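GCN5-related N-acetyltransferase:Aminotransferase, class-II (Rhodopseudomonas palustris, PDB 2FIW) binds acetyl coenzyme A and, as a member of the GNAT family, probably transfers its acetyl group to an amine of a substrate. Local coordinates at residues A19-I24 and V74-L79; F25-E30 and Y89-Y94. All coordinates share one frame; numbering follows the deposited sequence.

Contact 1: A19-I24 and V74-L79; sequences AVTAAI and VGFASL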
ATOM      1  N   ALA A  19       5.857  14.956   0.377  1.00 39.13           N
ATOM      2  CA  ALA A  19       6.749  14.677   1.504  1.00 39.67           C
ATOM      3  C   ALA A  19       6.108  13.827   2.610  1.00 39.71           C
ATOM      4  O   ALA A  19       6.760  12.921   3.118  1.00 40.06           O
ATOM      5  CB  ALA A  19       7.325  15.979   2.087  1.00 39.28           C
ATOM      6  N   VAL A  20       4.861  14.119   2.994  1.00 39.21           N
ATOM      7  CA  VAL A  20       4.193  13.307   4.023  1.00 39.21           C
ATOM      8  C   VAL A  20       3.951  11.862   3.548  1.00 38.70           C
ATOM      9  O   VAL A  20       3.953  10.932   4.346  1.00 38.90           O
ATOM     10  CB  VAL A  20       2.871  13.960   4.592  1.00 39.42           C
ATOM     11  CG1 VAL A  20       3.096  15.436   4.988  1.00 39.95           C
ATOM     12  CG2 VAL A  20       1.707  13.840   3.613  1.00 40.31           C
ATOM     13  N   THR A  21       3.751  11.690   2.243  1.00 37.98           N
ATOM     14  CA  THR A  21       3.515  10.381   1.653  1.00 37.35           C
ATOM     15  C   THR A  21       4.800   9.556   1.703  1.00 36.15           C
ATOM     16  O   THR A  21       4.764   8.371   2.018  1.00 36.31           O
ATOM     17  CB  THR A  21       3.006  10.504   0.184  1.00 37.42           C
ATOM     18  OG1 THR A  21       1.858  11.355   0.153  1.00 40.37           O
ATOM     19  CG2 THR A  21       2.576   9.180  -0.334  1.00 37.68           C
ATOM     20  N   ALA A  22       5.915  10.199   1.370  1.00 34.75           N
ATOM     21  CA  ALA A  22       7.228   9.583   1.407  1.00 33.94           C
ATOM     22  C   ALA A  22       7.584   9.230   2.833  1.00 33.03           C
ATOM     23  O   ALA A  22       8.199   8.208   3.059  1.00 33.26           O
ATOM     24  CB  ALA A  22       8.296  10.505   0.785  1.00 33.79           C
ATOM     25  N   ALA A  23       7.153  10.062   3.781  1.00 32.27           N
ATOM     26  CA  ALA A  23       7.337   9.833   5.203  1.00 31.82           C
ATOM     27  C   ALA A  23       6.512   8.674   5.781  1.00 31.86           C
ATOM     28  O   ALA A  23       6.991   7.935   6.648  1.00 32.29           O
ATOM     29  CB  ALA A  23       7.076  11.111   5.971  1.00 31.78           C
ATOM     30  N   ILE A  24       5.280   8.501   5.312  1.00 31.65           N
ATOM     31  CA  ILE A  24       4.441   7.372   5.763  1.00 31.23           C
ATOM     32  C   ILE A  24       5.017   6.060   5.236  1.00 31.90           C
ATOM     33  O   ILE A  24       4.984   5.034   5.915  1.00 32.16           O
ATOM     34  CB  ILE A  24       2.955   7.524   5.281  1.00 31.33           C
ATOM     35  CG1 ILE A  24       2.227   8.597   6.097  1.00 30.50           C
ATOM     36  CG2 ILE A  24       2.208   6.204   5.372  1.00 29.85           C
ATOM     37  CD1 ILE A  24       0.997   9.179   5.395  1.00 30.23           C
ATOM     38  N   VAL A  74      -2.448   9.518   7.488  1.00 36.61           N
ATOM     39  CA  VAL A  74      -2.053   8.380   8.308  1.00 35.62           C
ATOM     40  C   VAL A  74      -1.834   7.116   7.461  1.00 34.94           C
ATOM     41  O   VAL A  74      -1.504   6.066   8.008  1.00 34.94           O
ATOM     42  CB  VAL A  74      -3.116   8.057   9.424  1.00 35.68           C
ATOM     43  CG1 VAL A  74      -3.273   9.232  10.387  1.00 36.63           C
ATOM     44  CG2 VAL A  74      -4.464   7.668   8.837  1.00 34.32           C
ATOM     45  N   GLY A  75      -2.034   7.231   6.145  1.00 33.51           N
ATOM     46  CA  GLY A  75      -1.964   6.097   5.230  1.00 32.05           C
ATOM     47  C   GLY A  75      -2.261   6.500   3.799  1.00 31.29           C
ATOM     48  O   GLY A  75      -2.886   7.537   3.558  1.00 30.76           O
ATOM     49  N   PHE A  76      -1.794   5.698   2.843  1.00 29.90           N
ATOM     50  CA  PHE A  76      -2.123   5.920   1.438  1.00 29.60           C
ATOM     51  C   PHE A  76      -2.101   4.605   0.635  1.00 29.86           C
ATOM     52  O   PHE A  76      -1.493   3.591   1.048  1.00 30.36           O
ATOM     53  CB  PHE A  76      -1.208   6.992   0.795  1.00 29.50           C
ATOM     54  CG  PHE A  76       0.166   6.483   0.458  1.00 29.81           C
ATOM     55  CD1 PHE A  76       1.148   6.374   1.454  1.00 28.78           C
ATOM     56  CD2 PHE A  76       0.470   6.064  -0.842  1.00 28.99           C
ATOM     57  CE1 PHE A  76       2.414   5.883   1.143  1.00 28.95           C
ATOM     58  CE2 PHE A  76       1.733   5.579  -1.162  1.00 28.43           C
ATOM     59  CZ  PHE A  76       2.710   5.491  -0.167  1.00 28.19           C
ATOM     60  N   ALA A  77      -2.790   4.609  -0.497  1.00 29.31           N
ATOM     61  CA  ALA A  77      -2.757   3.459  -1.387  1.00 29.46           C
ATOM     62  C   ALA A  77      -2.864   3.934  -2.830  1.00 29.63           C
ATOM     63  O   ALA A  77      -3.338   5.038  -3.094  1.00 29.00           O
ATOM     64  CB  ALA A  77      -3.862   2.461  -1.041  1.00 28.71           C
ATOM     65  N   SER A  78      -2.415   3.090  -3.753  1.00 30.65           N
ATOM     66  CA  SER A  78      -2.267   3.488  -5.135  1.00 31.59           C
ATOM     67  C   SER A  78      -2.669   2.389  -6.085  1.00 33.01           C
ATOM     68  O   SER A  78      -2.171   1.262  -6.022  1.00 32.39           O
ATOM     69  CB  SER A  78      -0.836   3.911  -5.405  1.00 31.41           C
ATOM     70  OG  SER A  78      -0.773   4.873  -6.442  1.00 32.20           O
ATOM     71  N   LEU A  79      -3.604   2.725  -6.962  1.00 35.01           N
ATOM     72  CA  LEU A  79      -3.990   1.824  -8.026  1.00 37.01           C
ATOM     73  C   LEU A  79      -3.214   2.181  -9.297  1.00 38.31           C
ATOM     74  O   LEU A  79      -3.195   3.342  -9.713  1.00 38.16           O
ATOM     75  CB  LEU A  79      -5.504   1.899  -8.257  1.00 37.03           C
ATOM     76  CG  LEU A  79      -6.062   0.989  -9.352  1.00 36.55           C
ATOM     77  CD1 LEU A  79      -6.291  -0.411  -8.802  1.00 35.10           C
ATOM     78  CD2 LEU A  79      -7.360   1.601  -9.855  1.00 36.73           C
TER

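Contact 2: F25-E30 and Y89-Y94; sequences FVASIE and YVHPDY. With ACO (acetyl coenzyme *a), chain C.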
ATOM      1  N   PHE A  25       5.530   6.123   4.008  1.00 32.11           N
ATOM      2  CA  PHE A  25       6.064   4.991   3.269  1.00 32.23           C
ATOM      3  C   PHE A  25       7.328   4.445   3.960  1.00 32.69           C
ATOM      4  O   PHE A  25       7.400   3.245   4.260  1.00 32.85           O
ATOM      5  CB  PHE A  25       6.316   5.457   1.829  1.00 31.41           C
ATOM      6  CG  PHE A  25       7.144   4.519   0.978  1.00 31.21           C
ATOM      7  CD1 PHE A  25       8.526   4.716   0.839  1.00 29.75           C
ATOM      8  CD2 PHE A  25       6.531   3.517   0.229  1.00 28.09           C
ATOM      9  CE1 PHE A  25       9.279   3.881   0.018  1.00 30.99           C
ATOM     10  CE2 PHE A  25       7.261   2.676  -0.583  1.00 27.46           C
ATOM     11  CZ  PHE A  25       8.642   2.852  -0.706  1.00 30.49           C
ATOM     12  N   VAL A  26       8.298   5.316   4.244  1.00 33.10           N
ATOM     13  CA  VAL A  26       9.518   4.853   4.899  1.00 33.66           C
ATOM     14  C   VAL A  26       9.268   4.415   6.345  1.00 34.06           C
ATOM     15  O   VAL A  26       9.871   3.439   6.780  1.00 35.28           O
ATOM     16  CB  VAL A  26      10.762   5.825   4.786  1.00 33.89           C
ATOM     17  CG1 VAL A  26      10.770   6.588   3.491  1.00 32.84           C
ATOM     18  CG2 VAL A  26      10.870   6.741   5.961  1.00 34.19           C
ATOM     19  N   ALA A  27       8.388   5.107   7.081  1.00 33.71           N
ATOM     20  CA  ALA A  27       8.121   4.742   8.472  1.00 33.32           C
ATOM     21  C   ALA A  27       7.376   3.418   8.572  1.00 33.87           C
ATOM     22  O   ALA A  27       7.626   2.622   9.469  1.00 33.49           O
ATOM     23  CB  ALA A  27       7.367   5.834   9.164  1.00 33.46           C
ATOM     24  N   SER A  28       6.461   3.189   7.636  1.00 34.41           N
ATOM     25  CA  SER A  28       5.707   1.934   7.526  1.00 34.92           C
ATOM     26  C   SER A  28       6.637   0.740   7.274  1.00 35.31           C
ATOM     27  O   SER A  28       6.498  -0.316   7.881  1.00 35.16           O
ATOM     28  CB  SER A  28       4.704   2.058   6.379  1.00 34.86           C
ATOM     29  OG  SER A  28       3.847   0.936   6.315  1.00 36.31           O
ATOM     30  N   ILE A  29       7.583   0.925   6.356  1.00 36.29           N
ATOM     31  CA  ILE A  29       8.570  -0.091   6.020  1.00 36.15           C
ATOM     32  C   ILE A  29       9.541  -0.387   7.188  1.00 36.85           C
ATOM     33  O   ILE A  29       9.718  -1.545   7.574  1.00 37.23           O
ATOM     34  CB  ILE A  29       9.317   0.303   4.735  1.00 36.03           C
ATOM     35  CG1 ILE A  29       8.345   0.250   3.544  1.00 35.30           C
ATOM     36  CG2 ILE A  29      10.595  -0.565   4.518  1.00 34.74           C
ATOM     37  CD1 ILE A  29       8.847   0.995   2.325  1.00 33.66           C
ATOM     38  N   GLU A  30      10.168   0.653   7.727  0.50 37.04           N
ATOM     39  CA  GLU A  30      11.106   0.502   8.838  0.50 37.22           C
ATOM     40  C   GLU A  30      10.468  -0.293   9.967  0.50 37.31           C
ATOM     41  O   GLU A  30      10.985  -1.335  10.400  0.50 37.19           O
ATOM     42  CB  GLU A  30      11.536   1.876   9.357  0.50 37.05           C
ATOM     43  CG  GLU A  30      12.420   2.669   8.391  0.50 37.33           C
ATOM     44  CD  GLU A  30      12.734   4.066   8.897  0.50 37.60           C
ATOM     45  OE1 GLU A  30      11.988   4.579   9.770  0.50 37.63           O
ATOM     46  OE2 GLU A  30      13.726   4.652   8.407  0.50 37.33           O
ATOM     47  N   TYR A  89       0.299   1.627   2.255  1.00 33.51           N
ATOM     48  CA  TYR A  89       1.200   1.952   3.369  1.00 33.05           C
ATOM     49  C   TYR A  89       0.456   2.767   4.420  1.00 33.02           C
ATOM     50  O   TYR A  89       0.018   3.888   4.166  1.00 33.38           O
ATOM     51  CB  TYR A  89       2.469   2.690   2.878  1.00 32.59           C
ATOM     52  CG  TYR A  89       3.274   1.855   1.925  1.00 32.25           C
ATOM     53  CD1 TYR A  89       4.252   0.973   2.398  1.00 31.65           C
ATOM     54  CD2 TYR A  89       3.032   1.903   0.546  1.00 31.36           C
ATOM     55  CE1 TYR A  89       4.982   0.158   1.520  1.00 32.86           C
ATOM     56  CE2 TYR A  89       3.750   1.097  -0.350  1.00 30.45           C
ATOM     57  CZ  TYR A  89       4.730   0.228   0.145  1.00 33.74           C
ATOM     58  OH  TYR A  89       5.448  -0.586  -0.720  1.00 33.96           O
ATOM     59  N   VAL A  90       0.288   2.175   5.591  1.00 33.24           N
ATOM     60  CA  VAL A  90      -0.295   2.851   6.745  1.00 33.72           C
ATOM     61  C   VAL A  90       0.830   3.209   7.700  1.00 34.11           C
ATOM     62  O   VAL A  90       1.733   2.406   7.905  1.00 34.51           O
ATOM     63  CB  VAL A  90      -1.335   1.937   7.453  1.00 33.58           C
ATOM     64  CG1 VAL A  90      -1.955   2.639   8.712  1.00 33.09           C
ATOM     65  CG2 VAL A  90      -2.421   1.513   6.448  1.00 33.04           C
ATOM     66  N   HIS A  91       0.786   4.408   8.275  1.00 34.91           N
ATOM     67  CA  HIS A  91       1.795   4.832   9.242  1.00 35.92           C
ATOM     68  C   HIS A  91       1.792   3.842  10.405  1.00 36.15           C
ATOM     69  O   HIS A  91       0.713   3.377  10.790  1.00 36.51           O
ATOM     70  CB  HIS A  91       1.509   6.258   9.738  1.00 36.93           C
ATOM     71  CG  HIS A  91       2.671   6.896  10.432  1.00 37.77           C
ATOM     72  ND1 HIS A  91       2.876   6.787  11.795  1.00 39.96           N
ATOM     73  CD2 HIS A  91       3.715   7.608   9.948  1.00 38.50           C
ATOM     74  CE1 HIS A  91       3.991   7.420  12.119  1.00 39.99           C
ATOM     75  NE2 HIS A  91       4.518   7.934  11.020  1.00 39.55           N
ATOM     76  N   PRO A  92       2.988   3.477  10.937  1.00 36.18           N
ATOM     77  CA  PRO A  92       3.080   2.506  12.044  1.00 36.53           C
ATOM     78  C   PRO A  92       2.301   2.893  13.315  1.00 36.98           C
ATOM     79  O   PRO A  92       1.822   2.028  14.024  1.00 36.99           O
ATOM     80  CB  PRO A  92       4.579   2.433  12.335  1.00 36.50           C
ATOM     81  CG  PRO A  92       5.188   3.570  11.655  1.00 36.24           C
ATOM     82  CD  PRO A  92       4.324   3.928  10.507  1.00 36.17           C
ATOM     83  N   ASP A  93       2.158   4.187  13.574  1.00 37.72           N
ATOM     84  CA  ASP A  93       1.362   4.664  14.694  1.00 38.22           C
ATOM     85  C   ASP A  93      -0.154   4.509  14.521  1.00 38.05           C
ATOM     86  O   ASP A  93      -0.893   4.696  15.482  1.00 37.70           O
ATOM     87  CB  ASP A  93       1.743   6.110  15.029  1.00 38.53           C
ATOM     88  CG  ASP A  93       3.152   6.211  15.613  1.00 40.30           C
ATOM     89  OD1 ASP A  93       3.545   5.278  16.346  1.00 41.81           O
ATOM     90  OD2 ASP A  93       3.871   7.196  15.335  1.00 42.40           O
ATOM     91  N   TYR A  94      -0.611   4.129  13.324  1.00 37.63           N
ATOM     92  CA  TYR A  94      -2.052   4.066  13.059  1.00 37.48           C
ATOM     93  C   TYR A  94      -2.565   2.754  12.504  1.00 37.49           C
ATOM     94  O   TYR A  94      -3.684   2.698  11.963  1.00 37.80           O
ATOM     95  CB  TYR A  94      -2.474   5.218  12.165  1.00 37.68           C
ATOM     96  CG  TYR A  94      -2.211   6.554  12.811  1.00 38.19           C
ATOM     97  CD1 TYR A  94      -3.168   7.148  13.634  1.00 38.10           C
ATOM     98  CD2 TYR A  94      -1.001   7.211  12.617  1.00 39.29           C
ATOM     99  CE1 TYR A  94      -2.936   8.366  14.240  1.00 38.32           C
ATOM    100  CE2 TYR A  94      -0.747   8.434  13.230  1.00 40.18           C
ATOM    101  CZ  TYR A  94      -1.722   9.001  14.037  1.00 39.30           C
ATOM    102  OH  TYR A  94      -1.480  10.220  14.623  1.00 40.45           O
TER
HETATM  103  N1A ACO C 200      -9.104  -4.716  17.027  1.00 75.65           N
HETATM  104  C2A ACO C 200      -8.432  -5.789  16.564  1.00 75.21           C
HETATM  105  N3A ACO C 200      -8.049  -5.875  15.276  1.00 75.42           N
HETATM  106  C4A ACO C 200      -8.315  -4.881  14.372  1.00 75.58           C
HETATM  107  C5A ACO C 200      -8.999  -3.745  14.772  1.00 75.66           C
HETATM  108  C6A ACO C 200      -9.416  -3.676  16.205  1.00 75.66           C
HETATM  109  N6A ACO C 200     -10.093  -2.603  16.685  1.00 75.39           N
HETATM  110  N7A ACO C 200      -9.125  -2.941  13.692  1.00 74.97           N
HETATM  111  C8A ACO C 200      -8.526  -3.565  12.648  1.00 75.13           C
HETATM  112  N9A ACO C 200      -8.045  -4.744  13.067  1.00 74.85           N
HETATM  113  C1B ACO C 200      -7.302  -5.776  12.295  1.00 73.98           C
HETATM  114  C2B ACO C 200      -8.025  -6.319  11.077  1.00 72.43           C
HETATM  115  O2B ACO C 200      -8.937  -7.357  11.442  1.00 72.08           O
HETATM  116  C3B ACO C 200      -6.867  -6.850  10.248  1.00 71.99           C
HETATM  117  O3B ACO C 200      -6.647  -8.241  10.487  1.00 74.48           O
HETATM  118  P3B ACO C 200      -5.937  -9.205   9.394  1.00 78.25           P
HETATM  119  O7A ACO C 200      -4.444  -8.898   9.419  1.00 77.57           O
HETATM  120  O8A ACO C 200      -6.581  -8.827   8.080  1.00 78.43           O
HETATM  121  O9A ACO C 200      -6.297 -10.585   9.898  1.00 77.56           O
HETATM  122  C4B ACO C 200      -5.640  -6.041  10.689  1.00 68.95           C
HETATM  123  O4B ACO C 200      -6.030  -5.292  11.842  1.00 71.09           O
HETATM  124  C5B ACO C 200      -5.152  -5.069   9.615  1.00 63.02           C
HETATM  125  O5B ACO C 200      -6.291  -4.357   9.109  1.00 54.79           O
HETATM  126  P1A ACO C 200      -6.317  -2.760   8.919  1.00 48.53           P
HETATM  127  O1A ACO C 200      -6.306  -2.085  10.275  1.00 49.51           O
HETATM  128  O2A ACO C 200      -7.443  -2.511   7.940  1.00 48.16           O
HETATM  129  O3A ACO C 200      -4.912  -2.530   8.154  1.00 45.60           O
HETATM  130  P2A ACO C 200      -3.783  -1.519   8.644  1.00 41.65           P
HETATM  131  O4A ACO C 200      -3.154  -2.093   9.884  1.00 44.71           O
HETATM  132  O5A ACO C 200      -4.388  -0.145   8.679  1.00 42.12           O
HETATM  133  O6A ACO C 200      -2.706  -1.560   7.434  1.00 43.66           O
HETATM  134  CBP ACO C 200      -0.924  -2.654   6.084  1.00 45.02           C
HETATM  135  CCP ACO C 200      -2.323  -2.743   6.718  1.00 43.57           C
HETATM  136  CDP ACO C 200      -0.592  -4.025   5.506  1.00 43.26           C
HETATM  137  CEP ACO C 200      -0.919  -1.602   4.987  1.00 45.09           C
HETATM  138  CAP ACO C 200       0.139  -2.231   7.127  1.00 44.88           C
HETATM  139  OAP ACO C 200       0.363  -3.260   8.107  1.00 45.36           O
HETATM  140  C9P ACO C 200       1.473  -1.705   6.606  1.00 44.20           C
HETATM  141  O9P ACO C 200       1.624  -0.412   6.338  1.00 43.50           O
HETATM  142  N8P ACO C 200       2.450  -2.501   6.458  1.00 43.74           N
HETATM  143  C7P ACO C 200       3.830  -2.232   6.029  1.00 45.27           C
HETATM  144  C6P ACO C 200       3.966  -1.852   4.553  1.00 44.80           C
HETATM  145  C5P ACO C 200       3.463  -2.986   3.712  1.00 46.14           C
HETATM  146  O5P ACO C 200       3.756  -4.146   3.975  1.00 47.39           O
HETATM  147  N4P ACO C 200       2.682  -2.651   2.696  1.00 46.34           N
HETATM  148  C3P ACO C 200       2.060  -3.578   1.772  1.00 48.95           C
HETATM  149  C2P ACO C 200       3.070  -3.870   0.674  1.00 51.29           C
HETATM  150  S1P ACO C 200       2.100  -4.543  -0.622  1.00 52.22           S
HETATM  151  C   ACO C 200       1.970  -3.311  -1.737  1.00 52.42           C
HETATM  152  O   ACO C 200       2.117  -2.144  -1.392  1.00 51.94           O
HETATM  153  CH3 ACO C 200       1.717  -3.627  -2.997  1.00 52.75           C

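Contact 1: A19-I24 and V74-L79
A threonine methyl sits squarely over the centre of the Phe76 ring: Thr21 CG2 is 3.4 Å from the ring centroid and only 4° off the ring normal. This is a CH-pi contact of nearly ideal geometry. Thr21 turns CG2 anti to its backbone N, which brings the methyl to the ring, while OG1 hydrogen-bonds to Asp17 O, just before the start of helix 18-32. The hydroxyl is thus engaged by Asp17, and the methyl is the part of the side chain that meets the aromatic face. Thr21 O also lies 3.5 Å from Phe76 CE1. Ile24, one turn on, brings its CG2 to Phe76 CD1 at the edge, near the ring plane, at 4.1 Å. Its other branch lies over the backbone, with CD1 3.7 Å from Gly75 N. There the strand carries a classic beta bulge, Val74 and Gly75 together standing opposite Ala67. No hydrogen bond crosses between the two segments, and all five touching residues are buried. The axes pass 8.5 Å apart at 95°, a steep crossing by which helix 18-32 covers one face of the central sheet in the alpha-beta-alpha sandwich of the GNAT fold.

Contact 2: F25-E30 and Y89-Y94
Phe25 and Tyr89 meet edge to face where helix 18-32 packs on strand 84-90, the GNAT strand whose backbone receives the pantetheine arm of acetyl coenzyme A. In this aromatic pair the planes stand at 65°, and Phe25 CD2 lies over the centre of the Tyr89 ring. Both side chains point the same way, and Phe25 CE2 comes within 3.6 Å of Tyr89 CZ. The tyrosine hydroxyl is hydrogen-bonded to Trp45 NE1.

Van der Waals contacts extend the interface in both directions. Ile29 CG1 approaches Tyr89 CE1 at 3.9 Å, while its CD1 lies over the centre of one face of the Phe25 ring. At the other end Ala27 CB meets Pro92 CD, and the proline ring also packs against the backbone carbonyl, Pro92 CG resting 3.4 Å from Ala27 O. The cofactor adds its own carbons, with ACO C6P 3.6 Å from Tyr89 CD1. An alanine in place of Tyr89 would probably open a gap between Phe25, Ile29 and the pantetheine arm and leave Trp45 NE1 without its hydroxyl partner.

The polar interactions gather around the cofactor's amide oxygen. Val90 N donates to ACO O9P (3.0 Å, 160° at the hydrogen), a hydrogen bond that fixes the pantetheine against the strand. With OG anti to its backbone N (chi1 -174°), Ser28 brings its hydroxyl to the same place: OG lies 3.0 Å from Val90 O and 2.6 Å from ACO O9P.

From the N terminus the chain enters helix 18-32, which supplies the first segment of both contacts in direct succession, 19-24 and then 25-30. After two further helices and strand 63-69, contact 1 closes a loop of 49 intervening residues at strand 72-80; contact 2 closes one of 58 at strand 84-90 and the turn beyond it. The segments alternate along the chain, so the loops cross rather than nest. The two strands follow each other and pair antiparallel, joined by the probable hydrogen bonds Phe76 N to Tyr89 O and His91 N to Val74 O. A single helix thereby spans neighbouring strands, running from the buried core in contact 1 to the cofactor pocket in contact 2.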